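Local structure of acyl-[acyl-carrier-protein]--UDP-N-acetylglucosamine O-acyltransferase (Helicobacter pylori, 1J2Z) at residues C92-G97 against T105-K110; V177-T182 against C245-E250; R191-H196 against D208-L213; K215-P220 against E226-E231. The protein catalyses the transfer of a (3R)-hydroxyacyl chain from acyl carrier protein to UDP-N-acetylglucosamine, the first step of lipid A biosynthesis, and works as a homotrimer. All blocks are in the same frame, centred on the assembly; numbering follows the deposited sequence.

Overall arrangement
Contact 1 belongs to the left-handed parallel beta-helix, whereas contacts 2, 3 and 4 lie together in the C-terminal region, their centres about 23, 30 and 34 Å from that of contact 1. Along the chain contact 1 closes first; contacts 3 and 4 then both fall between the two segments of contact 2, V177-T182 and C245-E250. The centre of contact 2 is about 12 Å from those of contacts 3 and 4, which share helix 204-217. A probable backbone hydrogen bond from N194 N to Y180 O joins contact 3 to contact 2, and C245 and L249 pack on helix 224-234 of contact 4, so the three belong to one packed C-terminal region.

Contact 1 (C92-G97 against T105-K110); sequences CMINPG and TLIGDK
T105, I94 and I107 bury the most surface here, and they meet inside one corner of a coil. T105 turns its hydroxyl to the backbone of the other segment: OG1 donates to N95 O over 2.6 Å. The approach is bent, with a C=O...donor angle of 139° and the donor tilted 20° from the carbonyl plane. With OG1 set beside its own backbone N (chi1 -71°), the methyl CG2 is left facing inward, 4.1 Å from I94 CG2. Here strand 93-94 lies on one parallel sheet of the left-handed beta-helix and strand 104-107 on the next, so the bond spans the bend between two faces of the prism, close to where P96 and T105 approach to 4.9 Å between their CA atoms. Deeper in, I94 and I107 reach toward each other tip to tip, I94 CD1 lying 3.9 Å from I107 CD1. In both isoleucines CD1 continues an extended chain, which carries the methyl into the core, where both side chains also touch L113 of the third sheet. Just past strand 93-94, N95 points away from this contact, near Q69 of the substrate-binding site, and packs on R89 of the second subunit.

Contact 2 (V177-T182 against C245-E250); sequences VPPYCT and CSFILE
The backbones come closest where P178 CA lies 6.8 Å from F247 CA, with the chain at P178-C181 folded into a type II beta turn and the other segment lying on helix 239-250. F247 carries nearly all of the contact. Its CG is anti to the backbone N (chi1 178°), which directs the ring off the helix and onto V177 and the start of the turn. CD2, CE2 and CZ do the touching: CE2 approaches V177 O to 3.3 Å, and CD2 sits 3.7 Å from P178 CA. The pyrrolidine rings add apolar surface, P178 CB at 4.3 Å and P179 CD at 4.2 Å from F247 CD2. All three residues meet the phenyl group obliquely, and no hydrogen bond joins the segments, so the fit rests on van der Waals packing against V177 and the two successive prolines. This is the place where the left-handed beta-helix gives way to the C-terminal helices: V177 still makes backbone hydrogen bonds to R160 and A162 of a preceding coil, while C181 begins strand 181-184. R160 lies against F247 in a cation-pi interaction and also donates from NH2 to F247 O, tying both ring and backbone of this residue to the beta-helix. I248, the next residue of the helix, packs on L224 and L217, whereas P178 touches Y214 of helix 204-217, and P179 O accepts a hydrogen bond from the hydroxyl of that tyrosine.

Contact 3 (R191-H196 against D208-L213); sequences RGLNRH and DFIYAL
This is a partly buried CH-pi and apolar contact between the chain leading from strand 189-191 into helix 195-201 and one side of helix 204-217, in the C-terminal part of the fold. L193 and Y211 supply most of the surface. The methyl L193 CD1 sits over one face of the Y211 ring, 3.6 Å from the ring centroid and 15° off the normal. The side chains run antiparallel, and CD1 rests 3.5 Å above the Y211 ring plane, shifted toward its rim. The leucine CG stands beside the backbone N (chi1 -61°) and the chain beyond is extended, which brings CD1 to the tyrosine; the same methyl, L193 CD1, reaches I210 CG2 at 4.0 Å. Around it the chain turns a corner at G192, whose positive phi suits glycine; N194 is the centre of an inverse gamma turn and takes the N-cap position of helix 195-201. R195, in the first turn of that helix, extends its chain from CG to NE across the phenol end of Y211 at about a right angle. R195 CD lies 3.2 Å from Y211 OH, and the guanidinium and ring planes are 50° apart, although lattice contacts may influence this exposed arrangement. Beyond this pair, I210 continues the packing onto F240 of helix 239-250, and L193 also touches C181 of strand 181-184.

Contact 4 (K215-P220 against E226-E231); sequences KRLFRP and ESAKLE
R216 and E231 pair by charge, L217 packs on S227 and A228, and a water bridges R219 and S227, joining the end of helix 204-217 to helix 224-234. In the salt bridge E231 OE2 lies at the edge of the R216 guanidinium, near its plane. R216 NH2 makes a weak, bent bond to E231 OE2 at 2.9 Å, angle 127°; R216 NH1 is modelled closer still, but its place is doubtful. The two side chains cross at about a right angle, their flat groups 59° apart, so this is no flat two-toothed pairing. A bend at chi2 of E231 (57°) turns the carboxylate toward the arginine. In the apolar part, L217 CD2 packs on S227 CB (3.9 Å) and A228 CB, lying against the backbone of the helix turn at S227-A228; I244 of helix 239-250 also packs on this leucine. The water donates to the backbone carbonyl R219 O at 2.7 Å and hydrogen-bonds the hydroxyl S227 OG at 2.6 Å, while that hydroxyl also bonds S223 O. With E231 buried, the nearby positive charge of R216 would be expected to favour an ionised carboxylate, offsetting the cost of burying it at the interface of helix 224-234 with helix 204-217.

Contact 1 (C92-G97 against T105-K110)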
loop_
_atom_site.group_PDB
_atom_site.type_symbol
_atom_site.label_atom_id
_atom_site.label_comp_id
_atom_site.label_asym_id
_atom_site.label_seq_id
_atom_site.Cartn_x
_atom_site.Cartn_y
_atom_site.Cartn_z
ATOM N N CYS A 92 -5.937 -1.490 -8.942
ATOM C CA CYS A 92 -4.728 -1.235 -9.720
ATOM C C CYS A 92 -4.883 0.122 -10.387
ATOM O O CYS A 92 -5.998 0.557 -10.670
ATOM C CB CYS A 92 -4.521 -2.299 -10.796
ATOM S SG CYS A 92 -3.830 -3.826 -10.172
ATOM N N MET A 93 -3.766 0.796 -10.630
ATOM C CA MET A 93 -3.804 2.107 -11.265
ATOM C C MET A 93 -2.679 2.117 -12.286
ATOM O O MET A 93 -1.511 1.970 -11.931
ATOM C CB MET A 93 -3.600 3.196 -10.214
ATOM C CG MET A 93 -4.108 4.577 -10.614
ATOM S SD MET A 93 -2.911 5.518 -11.544
ATOM C CE MET A 93 -2.028 6.365 -10.217
ATOM N N ILE A 94 -3.040 2.274 -13.554
ATOM C CA ILE A 94 -2.067 2.256 -14.638
ATOM C C ILE A 94 -2.225 3.480 -15.531
ATOM O O ILE A 94 -3.310 3.748 -16.044
ATOM C CB ILE A 94 -2.239 0.984 -15.490
ATOM C CG1 ILE A 94 -2.129 -0.254 -14.594
ATOM C CG2 ILE A 94 -1.177 0.932 -16.581
ATOM C CD1 ILE A 94 -2.357 -1.559 -15.322
ATOM N N ASN A 95 -1.134 4.215 -15.717
ATOM C CA ASN A 95 -1.155 5.417 -16.539
ATOM C C ASN A 95 -0.493 5.212 -17.891
ATOM O O ASN A 95 0.332 4.312 -18.057
ATOM C CB ASN A 95 -0.430 6.553 -15.812
ATOM C CG ASN A 95 -1.006 6.822 -14.441
ATOM O OD1 ASN A 95 -2.200 7.087 -14.299
ATOM N ND2 ASN A 95 -0.162 6.756 -13.422
ATOM N N PRO A 96 -0.862 6.041 -18.880
ATOM C CA PRO A 96 -0.292 5.963 -20.227
ATOM C C PRO A 96 1.058 6.677 -20.210
ATOM O O PRO A 96 1.447 7.247 -19.184
ATOM C CB PRO A 96 -1.337 6.673 -21.090
ATOM C CG PRO A 96 -1.917 7.681 -20.149
ATOM C CD PRO A 96 -2.060 6.900 -18.868
ATOM N N GLY A 97 1.768 6.651 -21.334
ATOM C CA GLY A 97 3.083 7.269 -21.394
ATOM C C GLY A 97 3.110 8.780 -21.493
ATOM O O GLY A 97 2.095 9.434 -21.283
ATOM N N THR A 105 2.540 3.303 -22.376
ATOM C CA THR A 105 2.795 2.353 -21.306
ATOM C C THR A 105 2.325 1.067 -21.967
ATOM O O THR A 105 1.212 1.008 -22.493
ATOM C CB THR A 105 1.955 2.653 -20.060
ATOM O OG1 THR A 105 2.448 3.850 -19.443
ATOM C CG2 THR A 105 2.032 1.490 -19.074
ATOM N N LEU A 106 3.176 0.048 -21.959
ATOM C CA LEU A 106 2.855 -1.199 -22.635
ATOM C C LEU A 106 2.884 -2.423 -21.729
ATOM O O LEU A 106 3.788 -2.585 -20.917
ATOM C CB LEU A 106 3.838 -1.388 -23.797
ATOM C CG LEU A 106 3.647 -2.522 -24.803
ATOM C CD1 LEU A 106 2.406 -2.258 -25.655
ATOM C CD2 LEU A 106 4.884 -2.611 -25.694
ATOM N N ILE A 107 1.884 -3.283 -21.880
ATOM C CA ILE A 107 1.798 -4.505 -21.100
ATOM C C ILE A 107 1.482 -5.632 -22.075
ATOM O O ILE A 107 0.586 -5.506 -22.913
ATOM C CB ILE A 107 0.698 -4.404 -20.017
ATOM C CG1 ILE A 107 1.098 -3.342 -18.982
ATOM C CG2 ILE A 107 0.501 -5.762 -19.335
ATOM C CD1 ILE A 107 0.057 -3.098 -17.907
ATOM N N GLY A 108 2.236 -6.720 -21.969
ATOM C CA GLY A 108 2.060 -7.858 -22.853
ATOM C C GLY A 108 0.910 -8.795 -22.538
ATOM O O GLY A 108 -0.187 -8.351 -22.189
ATOM N N ASP A 109 1.173 -10.099 -22.649
ATOM C CA ASP A 109 0.152 -11.120 -22.431
ATOM C C ASP A 109 0.343 -12.045 -21.232
ATOM O O ASP A 109 1.448 -12.228 -20.721
ATOM C CB ASP A 109 0.029 -12.007 -23.672
ATOM C CG ASP A 109 -0.010 -11.213 -24.955
ATOM O OD1 ASP A 109 -0.819 -10.270 -25.063
ATOM O OD2 ASP A 109 0.772 -11.545 -25.860
ATOM N N LYS A 110 -0.768 -12.638 -20.811
ATOM C CA LYS A 110 -0.779 -13.586 -19.712
ATOM C C LYS A 110 -0.054 -13.129 -18.458
ATOM O O LYS A 110 0.748 -13.864 -17.887
ATOM C CB LYS A 110 -0.214 -14.925 -20.203
ATOM C CG LYS A 110 -1.081 -15.536 -21.304
ATOM C CD LYS A 110 -0.495 -16.799 -21.888
ATOM C CE LYS A 110 -1.437 -17.385 -22.928
ATOM N NZ LYS A 110 -0.851 -18.573 -23.594
#

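Contact 2 (V177-T182 against C245-E250)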
loop_
_atom_site.group_PDB
_atom_site.type_symbol
_atom_site.label_atom_id
_atom_site.label_comp_id
_atom_site.label_asym_id
_atom_site.label_seq_id
_atom_site.Cartn_x
_atom_site.Cartn_y
_atom_site.Cartn_z
ATOM N N VAL A 177 18.609 -5.510 -13.482
ATOM C CA VAL A 177 18.825 -6.899 -13.114
ATOM C C VAL A 177 18.932 -7.763 -14.366
ATOM O O VAL A 177 17.989 -7.852 -15.150
ATOM C CB VAL A 177 17.674 -7.431 -12.244
ATOM C CG1 VAL A 177 17.968 -8.858 -11.816
ATOM C CG2 VAL A 177 17.479 -6.527 -11.029
ATOM N N PRO A 178 20.087 -8.420 -14.563
ATOM C CA PRO A 178 20.323 -9.281 -15.725
ATOM C C PRO A 178 19.406 -10.498 -15.717
ATOM O O PRO A 178 18.865 -10.875 -14.676
ATOM C CB PRO A 178 21.795 -9.648 -15.579
ATOM C CG PRO A 178 21.953 -9.736 -14.089
ATOM C CD PRO A 178 21.224 -8.489 -13.626
ATOM N N PRO A 179 19.229 -11.140 -16.879
ATOM C CA PRO A 179 18.360 -12.315 -16.975
ATOM C C PRO A 179 18.576 -13.466 -15.991
ATOM O O PRO A 179 19.701 -13.784 -15.603
ATOM C CB PRO A 179 18.511 -12.751 -18.438
ATOM C CG PRO A 179 19.799 -12.147 -18.872
ATOM C CD PRO A 179 19.821 -10.813 -18.188
ATOM N N TYR A 180 17.459 -14.061 -15.583
ATOM C CA TYR A 180 17.435 -15.203 -14.675
ATOM C C TYR A 180 17.992 -15.004 -13.265
ATOM O O TYR A 180 18.361 -15.974 -12.602
ATOM C CB TYR A 180 18.132 -16.387 -15.352
ATOM C CG TYR A 180 17.519 -16.739 -16.691
ATOM C CD1 TYR A 180 18.180 -16.452 -17.887
ATOM C CD2 TYR A 180 16.258 -17.333 -16.763
ATOM C CE1 TYR A 180 17.594 -16.749 -19.121
ATOM C CE2 TYR A 180 15.668 -17.633 -17.982
ATOM C CZ TYR A 180 16.338 -17.339 -19.156
ATOM O OH TYR A 180 15.739 -17.635 -20.359
ATOM N N CYS A 181 18.041 -13.760 -12.796
ATOM C CA CYS A 181 18.553 -13.483 -11.457
ATOM C C CYS A 181 17.451 -13.249 -10.434
ATOM O O CYS A 181 16.359 -12.804 -10.773
ATOM C CB CYS A 181 19.458 -12.252 -11.473
ATOM S SG CYS A 181 20.955 -12.463 -12.422
ATOM N N THR A 182 17.746 -13.562 -9.178
ATOM C CA THR A 182 16.799 -13.346 -8.094
ATOM C C THR A 182 17.345 -12.162 -7.306
ATOM O O THR A 182 18.545 -12.084 -7.046
ATOM C CB THR A 182 16.699 -14.567 -7.168
ATOM O OG1 THR A 182 17.988 -14.857 -6.614
ATOM C CG2 THR A 182 16.199 -15.768 -7.935
ATOM N N CYS A 245 24.935 -10.280 -21.871
ATOM C CA CYS A 245 25.936 -9.233 -22.019
ATOM C C CYS A 245 25.457 -7.964 -22.713
ATOM O O CYS A 245 25.847 -6.861 -22.326
ATOM C CB CYS A 245 27.167 -9.799 -22.727
ATOM S SG CYS A 245 27.922 -11.136 -21.786
ATOM N N SER A 246 24.617 -8.097 -23.733
ATOM C CA SER A 246 24.129 -6.901 -24.417
ATOM C C SER A 246 23.227 -6.130 -23.457
ATOM O O SER A 246 23.178 -4.899 -23.489
ATOM C CB SER A 246 23.353 -7.274 -25.684
ATOM O OG SER A 246 22.144 -7.930 -25.363
ATOM N N PHE A 247 22.513 -6.856 -22.599
ATOM C CA PHE A 247 21.637 -6.217 -21.615
ATOM C C PHE A 247 22.501 -5.355 -20.697
ATOM O O PHE A 247 22.210 -4.180 -20.461
ATOM C CB PHE A 247 20.911 -7.270 -20.771
ATOM C CG PHE A 247 20.034 -6.682 -19.695
ATOM C CD1 PHE A 247 18.795 -6.138 -20.010
ATOM C CD2 PHE A 247 20.468 -6.641 -18.372
ATOM C CE1 PHE A 247 17.998 -5.559 -19.026
ATOM C CE2 PHE A 247 19.679 -6.062 -17.376
ATOM C CZ PHE A 247 18.442 -5.521 -17.704
ATOM N N ILE A 248 23.570 -5.959 -20.191
ATOM C CA ILE A 248 24.503 -5.290 -19.296
ATOM C C ILE A 248 25.131 -4.039 -19.897
ATOM O O ILE A 248 25.158 -2.987 -19.259
ATOM C CB ILE A 248 25.627 -6.261 -18.864
ATOM C CG1 ILE A 248 25.049 -7.334 -17.942
ATOM C CG2 ILE A 248 26.750 -5.500 -18.175
ATOM C CD1 ILE A 248 26.029 -8.453 -17.597
ATOM N N LEU A 249 25.637 -4.146 -21.121
ATOM C CA LEU A 249 26.271 -3.004 -21.774
ATOM C C LEU A 249 25.292 -1.874 -22.085
ATOM O O LEU A 249 25.703 -0.731 -22.259
ATOM C CB LEU A 249 26.972 -3.445 -23.066
ATOM C CG LEU A 249 28.109 -4.465 -22.945
ATOM C CD1 LEU A 249 28.707 -4.721 -24.322
ATOM C CD2 LEU A 249 29.178 -3.953 -21.994
ATOM N N GLU A 250 24.001 -2.188 -22.149
ATOM C CA GLU A 250 22.992 -1.172 -22.442
ATOM C C GLU A 250 22.448 -0.478 -21.197
ATOM O O GLU A 250 21.698 0.494 -21.299
ATOM C CB GLU A 250 21.826 -1.793 -23.215
ATOM C CG GLU A 250 22.146 -2.121 -24.661
ATOM C CD GLU A 250 21.008 -2.846 -25.352
ATOM O OE1 GLU A 250 19.858 -2.365 -25.269
ATOM O OE2 GLU A 250 21.263 -3.894 -25.981
#

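Contact 3 (R191-H196 against D208-L213)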
loop_
_atom_site.group_PDB
_atom_site.type_symbol
_atom_site.label_atom_id
_atom_site.label_comp_id
_atom_site.label_asym_id
_atom_site.label_seq_id
_atom_site.Cartn_x
_atom_site.Cartn_y
_atom_site.Cartn_z
ATOM N N ARG A 191 21.000 -12.060 -5.396
ATOM C CA ARG A 191 21.333 -13.118 -4.445
ATOM C C ARG A 191 21.613 -14.466 -5.087
ATOM O O ARG A 191 21.947 -15.427 -4.395
ATOM C CB ARG A 191 20.199 -13.296 -3.433
ATOM C CG ARG A 191 19.996 -12.123 -2.504
ATOM C CD ARG A 191 18.764 -12.298 -1.615
ATOM N NE ARG A 191 18.817 -13.493 -0.773
ATOM C CZ ARG A 191 18.457 -14.713 -1.164
ATOM N NH1 ARG A 191 18.006 -14.919 -2.394
ATOM N NH2 ARG A 191 18.541 -15.730 -0.319
ATOM N N GLY A 192 21.466 -14.544 -6.402
ATOM C CA GLY A 192 21.705 -15.799 -7.086
ATOM C C GLY A 192 20.861 -15.900 -8.335
ATOM O O GLY A 192 20.415 -14.881 -8.868
ATOM N N LEU A 193 20.633 -17.120 -8.807
ATOM C CA LEU A 193 19.839 -17.319 -10.011
ATOM C C LEU A 193 18.442 -17.858 -9.738
ATOM O O LEU A 193 18.204 -18.532 -8.736
ATOM C CB LEU A 193 20.562 -18.259 -10.976
ATOM C CG LEU A 193 21.930 -17.810 -11.502
ATOM C CD1 LEU A 193 22.364 -18.745 -12.629
ATOM C CD2 LEU A 193 21.851 -16.377 -12.010
ATOM N N ASN A 194 17.526 -17.548 -10.648
ATOM C CA ASN A 194 16.142 -17.992 -10.557
ATOM C C ASN A 194 16.093 -19.405 -11.125
ATOM O O ASN A 194 15.556 -19.643 -12.208
ATOM C CB ASN A 194 15.245 -17.054 -11.369
ATOM C CG ASN A 194 13.771 -17.320 -11.153
ATOM O OD1 ASN A 194 12.920 -16.581 -11.648
ATOM N ND2 ASN A 194 13.459 -18.379 -10.416
ATOM N N ARG A 195 16.670 -20.334 -10.371
ATOM C CA ARG A 195 16.750 -21.738 -10.752
ATOM C C ARG A 195 15.400 -22.330 -11.143
ATOM O O ARG A 195 15.272 -22.963 -12.193
ATOM C CB ARG A 195 17.357 -22.536 -9.593
ATOM C CG ARG A 195 18.093 -23.801 -9.996
ATOM C CD ARG A 195 18.855 -24.376 -8.806
ATOM N NE ARG A 195 19.697 -25.511 -9.177
ATOM C CZ ARG A 195 19.231 -26.687 -9.586
ATOM N NH1 ARG A 195 17.923 -26.886 -9.679
ATOM N NH2 ARG A 195 20.071 -27.663 -9.897
ATOM N N HIS A 196 14.395 -22.122 -10.299
ATOM C CA HIS A 196 13.066 -22.652 -10.570
ATOM C C HIS A 196 12.535 -22.229 -11.934
ATOM O O HIS A 196 11.865 -23.008 -12.614
ATOM C CB HIS A 196 12.083 -22.221 -9.479
ATOM C CG HIS A 196 10.665 -22.598 -9.773
ATOM N ND1 HIS A 196 9.864 -21.871 -10.626
ATOM C CD2 HIS A 196 9.921 -23.654 -9.367
ATOM C CE1 HIS A 196 8.688 -22.463 -10.735
ATOM N NE2 HIS A 196 8.697 -23.547 -9.982
ATOM N N ASP A 208 23.857 -24.594 -16.609
ATOM C CA ASP A 208 25.216 -24.658 -16.071
ATOM C C ASP A 208 26.051 -23.546 -16.693
ATOM O O ASP A 208 26.798 -22.848 -16.005
ATOM C CB ASP A 208 25.877 -26.003 -16.395
ATOM C CG ASP A 208 25.161 -27.177 -15.766
ATOM O OD1 ASP A 208 24.861 -27.113 -14.556
ATOM O OD2 ASP A 208 24.909 -28.169 -16.481
ATOM N N PHE A 209 25.921 -23.395 -18.007
ATOM C CA PHE A 209 26.654 -22.375 -18.736
ATOM C C PHE A 209 26.384 -20.991 -18.155
ATOM O O PHE A 209 27.307 -20.200 -17.959
ATOM C CB PHE A 209 26.264 -22.417 -20.216
ATOM C CG PHE A 209 26.920 -21.353 -21.049
ATOM C CD1 PHE A 209 26.376 -20.075 -21.123
ATOM C CD2 PHE A 209 28.093 -21.625 -21.744
ATOM C CE1 PHE A 209 26.992 -19.082 -21.878
ATOM C CE2 PHE A 209 28.717 -20.638 -22.502
ATOM C CZ PHE A 209 28.166 -19.366 -22.569
ATOM N N ILE A 210 25.117 -20.707 -17.871
ATOM C CA ILE A 210 24.739 -19.412 -17.312
ATOM C C ILE A 210 25.391 -19.169 -15.954
ATOM O O ILE A 210 25.931 -18.091 -15.709
ATOM C CB ILE A 210 23.202 -19.295 -17.199
ATOM C CG1 ILE A 210 22.595 -19.338 -18.604
ATOM C CG2 ILE A 210 22.816 -17.990 -16.492
ATOM C CD1 ILE A 210 21.082 -19.373 -18.633
ATOM N N TYR A 211 25.348 -20.163 -15.070
ATOM C CA TYR A 211 25.970 -20.011 -13.755
ATOM C C TYR A 211 27.424 -19.603 -13.950
ATOM O O TYR A 211 27.899 -18.631 -13.360
ATOM C CB TYR A 211 25.948 -21.326 -12.969
ATOM C CG TYR A 211 24.683 -21.615 -12.194
ATOM C CD1 TYR A 211 23.750 -22.538 -12.665
ATOM C CD2 TYR A 211 24.451 -21.022 -10.953
ATOM C CE1 TYR A 211 22.623 -22.875 -11.915
ATOM C CE2 TYR A 211 23.324 -21.349 -10.194
ATOM C CZ TYR A 211 22.417 -22.278 -10.681
ATOM O OH TYR A 211 21.319 -22.631 -9.932
ATOM N N ALA A 212 28.124 -20.369 -14.780
ATOM C CA ALA A 212 29.525 -20.113 -15.072
ATOM C C ALA A 212 29.703 -18.704 -15.612
ATOM O O ALA A 212 30.576 -17.962 -15.162
ATOM C CB ALA A 212 30.040 -21.133 -16.089
ATOM N N LEU A 213 28.865 -18.340 -16.577
ATOM C CA LEU A 213 28.919 -17.021 -17.198
ATOM C C LEU A 213 28.867 -15.912 -16.149
ATOM O O LEU A 213 29.716 -15.022 -16.124
ATOM C CB LEU A 213 27.742 -16.845 -18.163
ATOM C CG LEU A 213 27.897 -15.891 -19.354
ATOM C CD1 LEU A 213 26.516 -15.442 -19.801
ATOM C CD2 LEU A 213 28.745 -14.686 -18.999
#

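Contact 4 (K215-P220 against E226-E231)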
loop_
_atom_site.group_PDB
_atom_site.type_symbol
_atom_site.label_atom_id
_atom_site.label_comp_id
_atom_site.label_asym_id
_atom_site.label_seq_id
_atom_site.Cartn_x
_atom_site.Cartn_y
_atom_site.Cartn_z
ATOM N N LYS A 215 29.384 -16.124 -12.949
ATOM C CA LYS A 215 30.493 -16.210 -12.010
ATOM C C LYS A 215 31.698 -15.454 -12.563
ATOM O O LYS A 215 32.394 -14.753 -11.831
ATOM C CB LYS A 215 30.835 -17.679 -11.740
ATOM C CG LYS A 215 29.734 -18.389 -10.957
ATOM C CD LYS A 215 29.926 -19.895 -10.849
ATOM C CE LYS A 215 28.742 -20.527 -10.108
ATOM N NZ LYS A 215 28.786 -22.014 -10.065
ATOM N N ARG A 216 31.923 -15.574 -13.865
ATOM C CA ARG A 216 33.039 -14.883 -14.500
ATOM C C ARG A 216 32.727 -13.401 -14.678
ATOM O O ARG A 216 33.599 -12.550 -14.498
ATOM C CB ARG A 216 33.355 -15.524 -15.854
ATOM C CG ARG A 216 33.986 -16.902 -15.723
ATOM C CD ARG A 216 34.324 -17.517 -17.070
ATOM N NE ARG A 216 33.140 -17.977 -17.788
ATOM C CZ ARG A 216 32.727 -17.459 -18.937
ATOM N NH1 ARG A 216 33.408 -16.465 -19.487
ATOM N NH2 ARG A 216 31.643 -17.937 -19.538
ATOM N N LEU A 217 31.476 -13.096 -15.012
ATOM C CA LEU A 217 31.063 -11.711 -15.207
ATOM C C LEU A 217 31.190 -10.879 -13.943
ATOM O O LEU A 217 31.601 -9.715 -13.994
ATOM C CB LEU A 217 29.613 -11.642 -15.693
ATOM C CG LEU A 217 29.363 -11.897 -17.179
ATOM C CD1 LEU A 217 27.866 -11.867 -17.454
ATOM C CD2 LEU A 217 30.093 -10.843 -18.008
ATOM N N PHE A 218 30.840 -11.475 -12.808
ATOM C CA PHE A 218 30.890 -10.750 -11.551
ATOM C C PHE A 218 32.174 -10.844 -10.745
ATOM O O PHE A 218 32.160 -10.658 -9.527
ATOM C CB PHE A 218 29.693 -11.137 -10.679
ATOM C CG PHE A 218 28.391 -10.573 -11.171
ATOM C CD1 PHE A 218 27.459 -11.384 -11.806
ATOM C CD2 PHE A 218 28.107 -9.219 -11.017
ATOM C CE1 PHE A 218 26.264 -10.858 -12.282
ATOM C CE2 PHE A 218 26.913 -8.682 -11.489
ATOM C CZ PHE A 218 25.991 -9.505 -12.123
ATOM N N ARG A 219 33.286 -11.133 -11.414
ATOM C CA ARG A 219 34.566 -11.178 -10.718
ATOM C C ARG A 219 34.883 -9.720 -10.402
ATOM O O ARG A 219 34.539 -8.820 -11.169
ATOM C CB ARG A 219 35.650 -11.794 -11.606
ATOM C CG ARG A 219 35.589 -13.309 -11.644
ATOM C CD ARG A 219 36.486 -13.895 -12.717
ATOM N NE ARG A 219 36.419 -15.355 -12.728
ATOM C CZ ARG A 219 36.904 -16.121 -13.699
ATOM N NH1 ARG A 219 37.497 -15.565 -14.749
ATOM N NH2 ARG A 219 36.792 -17.442 -13.625
ATOM N N PRO A 220 35.538 -9.465 -9.265
ATOM C CA PRO A 220 35.880 -8.099 -8.861
ATOM C C PRO A 220 36.821 -7.274 -9.740
ATOM O O PRO A 220 36.544 -6.108 -10.017
ATOM C CB PRO A 220 36.436 -8.292 -7.451
ATOM C CG PRO A 220 37.063 -9.648 -7.527
ATOM C CD PRO A 220 36.017 -10.442 -8.271
ATOM N N GLU A 226 33.678 -4.516 -18.894
ATOM C CA GLU A 226 34.801 -5.103 -19.613
ATOM C C GLU A 226 34.662 -6.616 -19.741
ATOM O O GLU A 226 34.988 -7.185 -20.777
ATOM C CB GLU A 226 36.121 -4.755 -18.922
ATOM C CG GLU A 226 36.512 -3.286 -19.038
ATOM C CD GLU A 226 36.518 -2.789 -20.481
ATOM O OE1 GLU A 226 35.545 -2.119 -20.896
ATOM O OE2 GLU A 226 37.492 -3.077 -21.206
ATOM N N SER A 227 34.175 -7.269 -18.691
ATOM C CA SER A 227 33.999 -8.716 -18.739
ATOM C C SER A 227 32.899 -9.066 -19.733
ATOM O O SER A 227 32.983 -10.074 -20.437
ATOM C CB SER A 227 33.634 -9.260 -17.354
ATOM O OG SER A 227 34.697 -9.061 -16.442
ATOM N N ALA A 228 31.868 -8.229 -19.790
ATOM C CA ALA A 228 30.754 -8.461 -20.702
ATOM C C ALA A 228 31.227 -8.378 -22.153
ATOM O O ALA A 228 30.898 -9.239 -22.970
ATOM C CB ALA A 228 29.642 -7.443 -20.448
ATOM N N LYS A 229 32.000 -7.342 -22.464
ATOM C CA LYS A 229 32.515 -7.156 -23.816
ATOM C C LYS A 229 33.420 -8.319 -24.213
ATOM O O LYS A 229 33.340 -8.824 -25.332
ATOM C CB LYS A 229 33.266 -5.823 -23.913
ATOM C CG LYS A 229 32.386 -4.626 -23.587
ATOM C CD LYS A 229 32.947 -3.309 -24.093
ATOM C CE LYS A 229 34.209 -2.909 -23.365
ATOM N NZ LYS A 229 34.606 -1.518 -23.726
ATOM N N LEU A 230 34.271 -8.752 -23.289
ATOM C CA LEU A 230 35.168 -9.867 -23.558
ATOM C C LEU A 230 34.369 -11.143 -23.767
ATOM O O LEU A 230 34.732 -11.993 -24.580
ATOM C CB LEU A 230 36.145 -10.062 -22.397
ATOM C CG LEU A 230 37.291 -9.053 -22.306
ATOM C CD1 LEU A 230 38.059 -9.255 -21.007
ATOM C CD2 LEU A 230 38.212 -9.232 -23.509
ATOM N N GLU A 231 33.275 -11.266 -23.028
ATOM C CA GLU A 231 32.415 -12.435 -23.114
ATOM C C GLU A 231 31.774 -12.528 -24.499
ATOM O O GLU A 231 31.578 -13.620 -25.032
ATOM C CB GLU A 231 31.336 -12.348 -22.036
ATOM C CG GLU A 231 30.861 -13.686 -21.522
ATOM C CD GLU A 231 31.997 -14.528 -20.979
ATOM O OE1 GLU A 231 32.792 -14.014 -20.168
ATOM O OE2 GLU A 231 32.091 -15.709 -21.361
HETATM O O HOH W 1 34.279 -9.022 -13.868
#